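Local coordinates for BH2358 protein (Bacillus halodurans C-125, PDB 2RBD), which is of unknown function but is a putative spore coat protein, built as a ferritin-like bundle of four helices, at residues Asn30-Gly35 with Gln57-Glu62; Ser38-Thr43 with Asn50-Ala55; Asn99-Ser104 with Lys155-Pro160; Val19-Thr24 with Ser119-Gln124. All blocks are in the same frame, centred on the assembly; numbering follows the deposited sequence. Where two conformers were deposited one is given.

How the contacts relate
Contacts 1 and 2 join the same two helices, 16-42 and 46-72, with centres about 11 Å apart, contact 2 lying nearer the connecting turn. Both rely on apolar side chains between antiparallel helices and lack direct hydrogen bonds across the interface. Contact 2 is the more buried, and its segment 38-43 packs against Ile103 in contact 3. Contact 3 moves to the same end of the bundle, where a loop closes over helix 100-124 through an aromatic face and a bridging water. Contact 4, at the opposite end with its centre about 30 Å from that of contact 3, links helices 16-42 and 100-124 through a partly exposed serine and glutamine beside a buried isoleucine.

Contact 1. Residues Asn30-Gly35 with Gln57-Glu62; sequences NGLING and QAMQDE
Met59, a selenomethionine in the crystal, lies against Leu32 and Ile33 where helices 16-42 and 46-72 pass each other, the local axes 9.8 Å apart and 155° from parallel. Its CB touches both CG1 and CD1 of Ile33, each at 3.9 Å. Two bonds further on, SE meets Leu32 CB at 3.7 Å, the two side chains crossing nearly at right angles. A bend at chi3 (-71°) then folds the terminal methyl back, and CE ends 3.8 Å from Ile33 CG1 and equally close to the backbone N of Ile33. Ile33 thus slides along Met59 in the opposite direction, while its own CD1 reaches past to Gln60 CG at 3.9 Å. Cutting Ile33 back to an alanine would remove CG1 and CD1, which would probably open a gap beside Met59 CB and Gln60 CG and leave the selenomethionine methyl freer to turn. The side chain of Leu32 also lies about 4 Å from a bound tetraethylene glycol, probably from the crystallisation liquor. Nearby, Glu62 ties back to Tyr25 and Asn29 by hydrogen bonds. Apolar side chains packed between antiparallel neighbours in this way are characteristic of the helical hairpins of ferritin-like four-helix bundles.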
loop_
_atom_site.group_PDB
_atom_site.type_symbol
_atom_site.label_atom_id
_atom_site.label_comp_id
_atom_site.label_asym_id
_atom_site.label_seq_id
_atom_site.Cartn_x
_atom_site.Cartn_y
_atom_site.Cartn_z
ATOM N N ASN A 30 -4.899 5.406 18.979
ATOM C CA ASN A 30 -5.881 5.476 20.053
ATOM C C ASN A 30 -6.793 4.269 20.045
ATOM O O ASN A 30 -7.143 3.708 21.084
ATOM C CB ASN A 30 -6.723 6.751 19.888
ATOM C CG ASN A 30 -5.982 8.022 20.232
ATOM O OD1 ASN A 30 -4.990 8.024 20.964
ATOM N ND2 ASN A 30 -6.535 9.140 19.756
ATOM N N GLY A 31 -7.202 3.856 18.853
ATOM C CA GLY A 31 -8.065 2.681 18.711
ATOM C C GLY A 31 -7.369 1.393 19.079
ATOM O O GLY A 31 -7.941 0.490 19.723
ATOM N N LEU A 32 -6.132 1.289 18.664
ATOM C CA LEU A 32 -5.343 0.077 18.984
ATOM C C LEU A 32 -4.999 -0.023 20.466
ATOM O O LEU A 32 -5.080 -1.088 21.034
ATOM C CB LEU A 32 -4.087 -0.016 18.122
ATOM C CG LEU A 32 -4.278 -0.234 16.611
ATOM C CD1 LEU A 32 -2.886 -0.272 15.959
ATOM C CD2 LEU A 32 -5.036 -1.557 16.329
ATOM N N ILE A 33 -4.697 1.100 21.115
ATOM C CA ILE A 33 -4.516 1.110 22.549
ATOM C C ILE A 33 -5.767 0.544 23.251
ATOM O O ILE A 33 -5.670 -0.283 24.145
ATOM C CB ILE A 33 -4.150 2.507 23.039
ATOM C CG1 ILE A 33 -2.707 2.867 22.586
ATOM C CG2 ILE A 33 -4.219 2.571 24.555
ATOM C CD1 ILE A 33 -2.358 4.345 22.763
ATOM N N ASN A 34 -6.939 1.012 22.834
ATOM C CA ASN A 34 -8.180 0.550 23.431
ATOM C C ASN A 34 -8.401 -0.938 23.194
ATOM O O ASN A 34 -8.705 -1.675 24.120
ATOM C CB ASN A 34 -9.334 1.381 22.868
ATOM C CG ASN A 34 -10.692 0.872 23.326
ATOM O OD1 ASN A 34 -10.926 0.770 24.493
ATOM N ND2 ASN A 34 -11.562 0.553 22.401
ATOM N N GLY A 35 -8.221 -1.395 21.961
ATOM C CA GLY A 35 -8.380 -2.828 21.660
ATOM C C GLY A 35 -7.389 -3.712 22.379
ATOM O O GLY A 35 -7.748 -4.771 22.877
ATOM N N GLN A 57 2.562 0.790 25.472
ATOM C CA GLN A 57 3.475 1.827 25.930
ATOM C C GLN A 57 4.172 2.512 24.742
ATOM O O GLN A 57 4.343 3.723 24.718
ATOM C CB GLN A 57 4.481 1.194 26.908
ATOM C CG GLN A 57 5.279 2.180 27.727
ATOM C CD GLN A 57 6.189 1.508 28.757
ATOM O OE1 GLN A 57 5.800 0.549 29.451
ATOM N NE2 GLN A 57 7.404 2.026 28.863
ATOM N N ALA A 58 4.561 1.718 23.752
ATOM C CA ALA A 58 5.205 2.233 22.532
ATOM C C ALA A 58 4.283 3.193 21.789
ATOM O O ALA A 58 4.700 4.269 21.359
ATOM C CB ALA A 58 5.663 1.084 21.626
HETATM N N MSE A 59 3.009 2.844 21.710
HETATM C CA MSE A 59 2.039 3.712 21.032
HETATM C C MSE A 59 1.761 4.969 21.812
HETATM O O MSE A 59 1.601 6.047 21.230
HETATM C CB MSE A 59 0.753 2.946 20.774
HETATM C CG MSE A 59 0.921 1.893 19.662
HETATM SE SE MSE A 59 -0.717 1.062 19.076
HETATM C CE MSE A 59 -1.101 -0.024 20.631
ATOM N N GLN A 60 1.741 4.842 23.133
ATOM C CA GLN A 60 1.599 6.015 23.976
ATOM C C GLN A 60 2.774 6.962 23.787
ATOM O O GLN A 60 2.595 8.182 23.767
ATOM C CB GLN A 60 1.463 5.588 25.427
ATOM C CG GLN A 60 0.075 5.025 25.710
ATOM C CD GLN A 60 -0.061 4.417 27.081
ATOM O OE1 GLN A 60 0.904 3.922 27.664
ATOM N NE2 GLN A 60 -1.271 4.409 27.576
ATOM N N ASP A 61 3.964 6.430 23.613
ATOM C CA ASP A 61 5.154 7.284 23.361
ATOM C C ASP A 61 5.062 7.980 22.020
ATOM O O ASP A 61 5.395 9.180 21.895
ATOM C CB ASP A 61 6.471 6.484 23.362
ATOM C CG ASP A 61 6.826 5.902 24.711
ATOM O OD1 ASP A 61 6.268 6.334 25.733
ATOM O OD2 ASP A 61 7.706 5.010 24.748
ATOM N N GLU A 62 4.653 7.238 20.991
ATOM C CA GLU A 62 4.406 7.825 19.681
ATOM C C GLU A 62 3.365 8.944 19.803
ATOM O O GLU A 62 3.537 10.048 19.263
ATOM C CB GLU A 62 3.944 6.785 18.687
ATOM C CG GLU A 62 5.000 5.766 18.326
ATOM C CD GLU A 62 4.526 4.821 17.251
ATOM O OE1 GLU A 62 3.336 4.795 16.906
ATOM O OE2 GLU A 62 5.359 4.029 16.773
#

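Contact 2. Residues Ser38-Thr43 with Asn50-Ala55; sequences SFINHT and NLIDEA
Ile40 and Ile52 face each other with their CA atoms 6.9 Å apart, on short helix axes that run 171° to one another at a closest approach of 9.9 Å. This is the closed end of an antiparallel helical hairpin, the first half of the four-helix bundle, beside the turn between helices 16-42 and 46-72. Ile40 and Thr43 were each modelled in two conformers, and the contacts of their side chains are those of one of them. Ile52 divides its two branches between different partners. Its CG2, anti to the backbone N, lies 3.7 Å from Ile40 CG1, and the two isoleucines slide past each other in opposite directions. The other branch leaves beside the backbone N (chi1 -60°) and brings CD1 against Phe39 CB, at 4.1 Å, and Thr43 OG1, at 3.4 Å. Phe39 meets Ile52 through its CB alone, for the ring leads away and packs on Phe98 of the second subunit. Ile40 CD1 also comes toward the carboxylate of Asp53, but the closeness of that approach is doubtful. The neighbouring His42 and Asn41 bond to the second subunit, at Ala96 O and Gly95 O respectively, so this hairpin end is also part of an interface. In the conformer described, Thr43 OG1 donates to Phe39 O at 2.7 Å from above the carbonyl plane, while His42 N reaches the same oxygen from the opposite face at 3.0 Å.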
loop_
_atom_site.group_PDB
_atom_site.type_symbol
_atom_site.label_atom_id
_atom_site.label_comp_id
_atom_site.label_asym_id
_atom_site.label_seq_id
_atom_site.Cartn_x
_atom_site.Cartn_y
_atom_site.Cartn_z
ATOM N N SER A 38 -8.224 -4.188 25.895
ATOM C CA SER A 38 -9.220 -5.265 26.008
ATOM C C SER A 38 -8.531 -6.619 25.861
ATOM O O SER A 38 -8.720 -7.503 26.692
ATOM C CB SER A 38 -10.311 -5.124 24.970
ATOM O OG SER A 38 -11.286 -6.131 25.165
ATOM N N PHE A 39 -7.633 -6.756 24.874
ATOM C CA PHE A 39 -6.888 -8.009 24.707
ATOM C C PHE A 39 -6.107 -8.430 25.952
ATOM O O PHE A 39 -6.020 -9.606 26.222
ATOM C CB PHE A 39 -5.934 -7.916 23.537
ATOM C CG PHE A 39 -6.583 -7.984 22.168
ATOM C CD1 PHE A 39 -7.849 -8.509 21.946
ATOM C CD2 PHE A 39 -5.849 -7.577 21.080
ATOM C CE1 PHE A 39 -8.380 -8.576 20.647
ATOM C CE2 PHE A 39 -6.365 -7.628 19.791
ATOM C CZ PHE A 39 -7.637 -8.117 19.589
ATOM N N ILE A 40 -5.566 -7.490 26.718
ATOM C CA ILE A 40 -4.891 -7.852 27.971
ATOM C C ILE A 40 -5.826 -8.676 28.856
ATOM O O ILE A 40 -5.424 -9.662 29.440
ATOM C CB ILE A 40 -4.381 -6.579 28.734
ATOM C CG1 ILE A 40 -2.990 -6.197 28.221
ATOM C CG2 ILE A 40 -4.328 -6.783 30.260
ATOM C CD1 ILE A 40 -2.740 -4.713 28.295
ATOM N N ASN A 41 -7.085 -8.265 28.924
ATOM C CA ASN A 41 -8.091 -8.973 29.709
ATOM C C ASN A 41 -8.497 -10.339 29.154
ATOM O O ASN A 41 -8.987 -11.183 29.908
ATOM C CB ASN A 41 -9.305 -8.084 29.898
ATOM C CG ASN A 41 -9.040 -6.949 30.895
ATOM O OD1 ASN A 41 -8.356 -7.170 31.880
ATOM N ND2 ASN A 41 -9.603 -5.784 30.669
ATOM N N HIS A 42 -8.316 -10.562 27.857
ATOM C CA HIS A 42 -8.652 -11.814 27.182
ATOM C C HIS A 42 -7.496 -12.791 27.134
ATOM O O HIS A 42 -7.686 -13.907 26.756
ATOM C CB HIS A 42 -9.051 -11.559 25.710
ATOM C CG HIS A 42 -10.403 -10.961 25.529
ATOM N ND1 HIS A 42 -11.470 -11.664 25.043
ATOM C CD2 HIS A 42 -10.862 -9.712 25.752
ATOM C CE1 HIS A 42 -12.532 -10.876 24.963
ATOM N NE2 HIS A 42 -12.190 -9.676 25.390
ATOM N N THR A 43 -6.281 -12.402 27.466
ATOM C CA THR A 43 -5.084 -13.203 27.248
ATOM C C THR A 43 -4.760 -14.079 28.472
ATOM O O THR A 43 -4.809 -13.573 29.595
ATOM C CB THR A 43 -3.852 -12.244 27.017
ATOM O OG1 THR A 43 -4.075 -11.408 25.856
ATOM C CG2 THR A 43 -2.553 -13.028 26.852
ATOM N N ASN A 50 2.929 -9.544 28.094
ATOM C CA ASN A 50 4.018 -8.617 28.221
ATOM C C ASN A 50 4.233 -7.811 26.953
ATOM O O ASN A 50 4.543 -6.632 26.997
ATOM C CB ASN A 50 5.318 -9.346 28.540
ATOM C CG ASN A 50 5.413 -9.781 30.004
ATOM O OD1 ASN A 50 4.772 -9.222 30.887
ATOM N ND2 ASN A 50 6.241 -10.792 30.244
ATOM N N LEU A 51 4.108 -8.466 25.813
ATOM C CA LEU A 51 4.291 -7.790 24.531
ATOM C C LEU A 51 3.140 -6.828 24.218
ATOM O O LEU A 51 3.358 -5.765 23.634
ATOM C CB LEU A 51 4.497 -8.804 23.412
ATOM C CG LEU A 51 5.919 -9.390 23.337
ATOM C CD1 LEU A 51 5.998 -10.674 22.476
ATOM C CD2 LEU A 51 6.917 -8.331 22.821
ATOM N N ILE A 52 1.916 -7.164 24.634
ATOM C CA ILE A 52 0.777 -6.257 24.445
ATOM C C ILE A 52 1.033 -5.015 25.269
ATOM O O ILE A 52 0.844 -3.892 24.796
ATOM C CB ILE A 52 -0.572 -6.891 24.861
ATOM C CG1 ILE A 52 -0.919 -8.155 24.080
ATOM C CG2 ILE A 52 -1.691 -5.809 24.755
ATOM C CD1 ILE A 52 -2.118 -8.906 24.650
ATOM N N ASP A 53 1.476 -5.206 26.522
ATOM C CA ASP A 53 1.799 -4.060 27.359
ATOM C C ASP A 53 2.896 -3.201 26.724
ATOM O O ASP A 53 2.841 -1.976 26.736
ATOM C CB ASP A 53 2.284 -4.526 28.735
ATOM C CG ASP A 53 1.158 -4.794 29.723
ATOM O OD1 ASP A 53 0.049 -4.232 29.576
ATOM O OD2 ASP A 53 1.409 -5.554 30.698
ATOM N N GLU A 54 3.884 -3.825 26.136
ATOM C CA GLU A 54 4.942 -3.088 25.474
ATOM C C GLU A 54 4.411 -2.304 24.277
ATOM O O GLU A 54 4.808 -1.168 24.054
ATOM C CB GLU A 54 6.014 -4.049 25.019
ATOM C CG GLU A 54 7.156 -3.331 24.312
ATOM C CD GLU A 54 8.302 -4.210 23.871
ATOM O OE1 GLU A 54 8.332 -5.393 24.312
ATOM O OE2 GLU A 54 9.146 -3.654 23.089
ATOM N N ALA A 55 3.545 -2.929 23.500
ATOM C CA ALA A 55 2.936 -2.243 22.380
ATOM C C ALA A 55 2.142 -1.013 22.795
ATOM O O ALA A 55 2.239 0.028 22.135
ATOM C CB ALA A 55 2.056 -3.187 21.573
#

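Contact 3. Residues Asn99-Ser104 with Lys155-Pro160; sequences NDPEIS and KGWLIP
Pro101 and Trp157 make the chief apolar contact, a CH-pi interaction in which Pro101 CG stands 4.0 Å from the centroid of the five-membered indole ring, 22° off its normal. Trp157 CG sits beside the backbone N (chi1 -65°), which turns the indole toward helix 100-124. Other van der Waals contacts extend along the ring system. Asp100 CB touches CZ2 of Trp157 at 3.7 Å, and Ser104 CB comes within 3.6 Å of CE3 of Trp157. Over the opposite face, Lys155 CB lies 3.4 Å above the ring plane, near its centre, so the indole is sandwiched between Lys155 and Pro101. A glycine in place of Trp157 would probably leave Pro101 without its aromatic surface and open a gap beside Ser104. The polar links are indirect: a water donates to Trp157 O at 2.8 Å and to Pro101 O at 3.3 Å. The polar ends turn elsewhere, with the Asp100 carboxylate accepting from the backbone N of Gly44 and of Asp45, and Ser104 OG bonded to Asn152 OD1. Gly156, with positive phi, forms a Schellman motif after helix 128-155, and the chain beyond lays Trp157 over this end of the ferritin-like four-helix bundle.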
loop_
_atom_site.group_PDB
_atom_site.type_symbol
_atom_site.label_atom_id
_atom_site.label_comp_id
_atom_site.label_asym_id
_atom_site.label_seq_id
_atom_site.Cartn_x
_atom_site.Cartn_y
_atom_site.Cartn_z
ATOM N N ASN A 99 -8.876 -15.637 21.797
ATOM C CA ASN A 99 -7.867 -16.573 22.237
ATOM C C ASN A 99 -6.475 -16.120 21.847
ATOM O O ASN A 99 -6.307 -15.401 20.881
ATOM C CB ASN A 99 -8.188 -17.949 21.637
ATOM C CG ASN A 99 -9.577 -18.405 22.034
ATOM O OD1 ASN A 99 -9.818 -18.623 23.219
ATOM N ND2 ASN A 99 -10.524 -18.440 21.074
ATOM N N ASP A 100 -5.476 -16.664 22.535
ATOM C CA ASP A 100 -4.107 -16.167 22.412
ATOM C C ASP A 100 -3.549 -16.174 20.982
ATOM O O ASP A 100 -3.031 -15.185 20.535
ATOM C CB ASP A 100 -3.157 -16.928 23.346
ATOM C CG ASP A 100 -3.476 -16.699 24.807
ATOM O OD1 ASP A 100 -4.186 -15.725 25.140
ATOM O OD2 ASP A 100 -3.034 -17.493 25.636
ATOM N N PRO A 101 -3.670 -17.297 20.253
ATOM C CA PRO A 101 -3.148 -17.267 18.886
ATOM C C PRO A 101 -3.792 -16.210 17.996
ATOM O O PRO A 101 -3.103 -15.574 17.191
ATOM C CB PRO A 101 -3.481 -18.651 18.354
ATOM C CG PRO A 101 -3.731 -19.460 19.568
ATOM C CD PRO A 101 -4.254 -18.601 20.593
ATOM N N GLU A 102 -5.092 -16.033 18.143
ATOM C CA GLU A 102 -5.740 -15.055 17.301
ATOM C C GLU A 102 -5.430 -13.607 17.744
ATOM O O GLU A 102 -5.264 -12.761 16.869
ATOM C CB GLU A 102 -7.216 -15.366 17.163
ATOM C CG GLU A 102 -7.489 -16.572 16.250
ATOM C CD GLU A 102 -7.161 -17.913 16.879
ATOM O OE1 GLU A 102 -7.375 -18.070 18.106
ATOM O OE2 GLU A 102 -6.703 -18.818 16.139
ATOM N N ILE A 103 -5.231 -13.353 19.024
ATOM C CA ILE A 103 -4.777 -12.051 19.526
ATOM C C ILE A 103 -3.398 -11.743 18.935
ATOM O O ILE A 103 -3.150 -10.663 18.421
ATOM C CB ILE A 103 -4.700 -12.043 21.053
ATOM C CG1 ILE A 103 -6.113 -12.081 21.655
ATOM C CG2 ILE A 103 -3.981 -10.768 21.571
ATOM C CD1 ILE A 103 -6.142 -12.432 23.148
ATOM N N SER A 104 -2.497 -12.720 19.023
ATOM C CA SER A 104 -1.147 -12.537 18.492
ATOM C C SER A 104 -1.155 -12.257 17.005
ATOM O O SER A 104 -0.441 -11.359 16.538
ATOM C CB SER A 104 -0.278 -13.755 18.801
ATOM O OG SER A 104 1.089 -13.442 18.584
ATOM N N LYS A 155 5.745 -20.151 20.445
ATOM C CA LYS A 155 4.464 -20.666 20.942
ATOM C C LYS A 155 3.802 -21.664 20.012
ATOM O O LYS A 155 2.853 -22.344 20.396
ATOM C CB LYS A 155 3.505 -19.510 21.225
ATOM C CG LYS A 155 4.026 -18.536 22.233
ATOM C CD LYS A 155 3.951 -19.079 23.680
ATOM C CE LYS A 155 4.587 -18.088 24.655
ATOM N NZ LYS A 155 4.498 -18.514 26.096
ATOM N N GLY A 156 4.286 -21.746 18.786
ATOM C CA GLY A 156 3.688 -22.624 17.777
ATOM C C GLY A 156 2.409 -22.038 17.214
ATOM O O GLY A 156 1.527 -22.771 16.782
ATOM N N TRP A 157 2.301 -20.723 17.231
ATOM C CA TRP A 157 1.111 -20.053 16.737
ATOM C C TRP A 157 1.219 -19.670 15.249
ATOM O O TRP A 157 0.223 -19.322 14.641
ATOM C CB TRP A 157 0.827 -18.794 17.537
ATOM C CG TRP A 157 0.476 -19.050 18.956
ATOM C CD1 TRP A 157 -0.030 -20.201 19.477
ATOM C CD2 TRP A 157 0.553 -18.126 20.026
ATOM N NE1 TRP A 157 -0.237 -20.056 20.813
ATOM C CE2 TRP A 157 0.111 -18.792 21.186
ATOM C CE3 TRP A 157 1.031 -16.822 20.149
ATOM C CZ2 TRP A 157 0.140 -18.212 22.433
ATOM C CZ3 TRP A 157 1.020 -16.231 21.390
ATOM C CH2 TRP A 157 0.572 -16.936 22.530
ATOM N N LEU A 158 2.397 -19.715 14.660
ATOM C CA LEU A 158 2.575 -19.247 13.294
ATOM C C LEU A 158 2.031 -20.286 12.327
ATOM O O LEU A 158 2.362 -21.456 12.450
ATOM C CB LEU A 158 4.078 -19.018 13.067
ATOM C CG LEU A 158 4.580 -18.452 11.751
ATOM C CD1 LEU A 158 3.939 -17.115 11.473
ATOM C CD2 LEU A 158 6.101 -18.316 11.844
ATOM N N ILE A 159 1.187 -19.881 11.386
ATOM C CA ILE A 159 0.655 -20.796 10.367
ATOM C C ILE A 159 1.642 -20.769 9.205
ATOM O O ILE A 159 1.927 -19.706 8.680
ATOM C CB ILE A 159 -0.703 -20.307 9.858
ATOM C CG1 ILE A 159 -1.735 -20.267 10.989
ATOM C CG2 ILE A 159 -1.179 -21.204 8.721
ATOM C CD1 ILE A 159 -3.098 -19.685 10.547
ATOM N N PRO A 160 2.189 -21.924 8.803
ATOM C CA PRO A 160 3.169 -21.882 7.725
ATOM C C PRO A 160 2.516 -21.663 6.361
ATOM O O PRO A 160 1.602 -22.352 6.025
ATOM C CB PRO A 160 3.818 -23.264 7.772
ATOM C CG PRO A 160 2.806 -24.136 8.406
ATOM C CD PRO A 160 1.995 -23.284 9.334
HETATM O O HOH W 1 -1.920 -17.551 14.878
#

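Contact 4. Residues Val19-Thr24 with Ser119-Gln124; sequences VFSTWT and SQIIGQ
Ser21 and Gln124 approach each other through quite different first torsions. In Ser21 the hydroxyl sits beside the backbone N (chi1 -69°), whereas in Gln124 CG falls between the backbone N and the carbonyl carbon (chi1 77°), from where the chain runs out extended and its end comes near Ser21 OG. The contact joins the first turns of helix 16-42 to the C-terminal part of helix 100-124, two antiparallel members of the ferritin-like four-helix bundle. Both Ser21 and Gln124 were modelled in two conformers, and the orientation of the Gln124 amide is uncertain. The apolar part of the contact is made by Ile121. Its CG1 touches Ser21 CB at 3.7 Å, and CD1 of the same isoleucine lies 3.8 Å from both CB and O of Ser21. The small serine is consistent with the close approach of the helices here, with the CA atoms of Ser21 and Ile121 6.7 Å apart, and Phe134 of helix 128-155 packs against Ile121. Other chains gather here as well: Ser119 OG bonds to Ser119 OG of the third subunit, and Gln124 packs on Phe20 of the fourth. Within helix 16-42, Thr24 OG1 donates to Phe20 O at 2.8 Å, tilted 34° from the carbonyl plane, and that same hydroxyl oxygen sits 3.4 Å above the centre of the Phe20 ring.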
loop_
_atom_site.group_PDB
_atom_site.type_symbol
_atom_site.label_atom_id
_atom_site.label_comp_id
_atom_site.label_asym_id
_atom_site.label_seq_id
_atom_site.Cartn_x
_atom_site.Cartn_y
_atom_site.Cartn_z
ATOM N N VAL A 19 -0.933 16.694 7.684
ATOM C CA VAL A 19 -1.946 16.834 8.715
ATOM C C VAL A 19 -2.869 15.613 8.751
ATOM O O VAL A 19 -3.049 14.981 9.808
ATOM C CB VAL A 19 -2.754 18.152 8.556
ATOM C CG1 VAL A 19 -3.944 18.190 9.555
ATOM C CG2 VAL A 19 -1.815 19.382 8.799
ATOM N N PHE A 20 -3.420 15.249 7.606
ATOM C CA PHE A 20 -4.357 14.141 7.600
ATOM C C PHE A 20 -3.700 12.828 8.018
ATOM O O PHE A 20 -4.269 12.057 8.805
ATOM C CB PHE A 20 -5.030 13.982 6.234
ATOM C CG PHE A 20 -6.013 12.872 6.180
ATOM C CD1 PHE A 20 -7.258 13.024 6.727
ATOM C CD2 PHE A 20 -5.678 11.661 5.627
ATOM C CE1 PHE A 20 -8.188 12.004 6.725
ATOM C CE2 PHE A 20 -6.615 10.638 5.610
ATOM C CZ PHE A 20 -7.840 10.811 6.159
ATOM N N SER A 21 -2.505 12.595 7.520
ATOM C CA SER A 21 -1.826 11.334 7.806
ATOM C C SER A 21 -1.442 11.194 9.285
ATOM O O SER A 21 -1.588 10.119 9.871
ATOM C CB SER A 21 -0.600 11.158 6.919
ATOM O OG SER A 21 -1.027 10.950 5.593
ATOM N N THR A 22 -0.904 12.254 9.874
ATOM C CA THR A 22 -0.518 12.209 11.262
ATOM C C THR A 22 -1.750 12.132 12.164
ATOM O O THR A 22 -1.761 11.381 13.137
ATOM C CB THR A 22 0.397 13.377 11.670
ATOM O OG1 THR A 22 -0.260 14.627 11.462
ATOM C CG2 THR A 22 1.716 13.317 10.895
ATOM N N TRP A 23 -2.781 12.907 11.852
ATOM C CA TRP A 23 -4.048 12.808 12.591
ATOM C C TRP A 23 -4.620 11.397 12.527
ATOM O O TRP A 23 -5.057 10.825 13.549
ATOM C CB TRP A 23 -5.049 13.808 12.009
ATOM C CG TRP A 23 -6.348 13.892 12.720
ATOM C CD1 TRP A 23 -6.678 14.785 13.696
ATOM C CD2 TRP A 23 -7.521 13.116 12.485
ATOM N NE1 TRP A 23 -7.959 14.597 14.102
ATOM C CE2 TRP A 23 -8.510 13.571 13.394
ATOM C CE3 TRP A 23 -7.838 12.075 11.606
ATOM C CZ2 TRP A 23 -9.782 13.039 13.438
ATOM C CZ3 TRP A 23 -9.086 11.529 11.673
ATOM C CH2 TRP A 23 -10.046 12.005 12.590
ATOM N N THR A 24 -4.620 10.806 11.337
ATOM C CA THR A 24 -5.120 9.472 11.170
ATOM C C THR A 24 -4.273 8.415 11.934
ATOM O O THR A 24 -4.803 7.485 12.551
ATOM C CB THR A 24 -5.223 9.152 9.676
ATOM O OG1 THR A 24 -6.212 9.990 9.070
ATOM C CG2 THR A 24 -5.643 7.708 9.460
ATOM N N SER A 119 6.077 4.180 6.293
ATOM C CA SER A 119 6.783 4.419 5.034
ATOM C C SER A 119 6.023 5.341 4.113
ATOM O O SER A 119 6.593 6.192 3.440
ATOM C CB SER A 119 7.093 3.094 4.345
ATOM O OG SER A 119 8.033 2.345 5.123
ATOM N N GLN A 120 4.705 5.188 4.074
ATOM C CA GLN A 120 3.843 6.089 3.312
ATOM C C GLN A 120 3.957 7.565 3.749
ATOM O O GLN A 120 4.066 8.444 2.882
ATOM C CB GLN A 120 2.378 5.655 3.416
ATOM C CG GLN A 120 2.067 4.315 2.732
ATOM C CD GLN A 120 0.676 3.787 2.985
ATOM O OE1 GLN A 120 0.072 3.108 2.093
ATOM N NE2 GLN A 120 0.178 3.998 4.144
ATOM N N ILE A 121 3.945 7.785 5.055
ATOM C CA ILE A 121 4.051 9.130 5.606
ATOM C C ILE A 121 5.421 9.725 5.315
ATOM O O ILE A 121 5.525 10.908 4.935
ATOM C CB ILE A 121 3.682 9.151 7.089
ATOM C CG1 ILE A 121 2.183 8.799 7.260
ATOM C CG2 ILE A 121 3.971 10.557 7.678
ATOM C CD1 ILE A 121 1.700 8.665 8.731
ATOM N N ILE A 122 6.467 8.931 5.478
ATOM C CA ILE A 122 7.819 9.423 5.183
ATOM C C ILE A 122 7.869 9.873 3.748
ATOM O O ILE A 122 8.346 10.981 3.448
ATOM C CB ILE A 122 8.898 8.342 5.415
ATOM C CG1 ILE A 122 8.967 7.970 6.903
ATOM C CG2 ILE A 122 10.318 8.825 4.854
ATOM C CD1 ILE A 122 9.768 6.654 7.198
ATOM N N GLY A 123 7.382 9.016 2.853
ATOM C CA GLY A 123 7.383 9.313 1.422
ATOM C C GLY A 123 6.642 10.560 0.980
ATOM O O GLY A 123 7.044 11.202 0.008
ATOM N N GLN A 124 5.579 10.931 1.683
ATOM C CA GLN A 124 4.776 12.069 1.303
ATOM C C GLN A 124 5.171 13.333 2.059
ATOM O O GLN A 124 4.649 14.415 1.792
ATOM C CB GLN A 124 3.303 11.752 1.495
ATOM C CG GLN A 124 2.825 11.791 2.907
ATOM C CD GLN A 124 1.286 11.756 2.980
ATOM O OE1 GLN A 124 0.662 12.669 3.543
ATOM N NE2 GLN A 124 0.675 10.719 2.362
#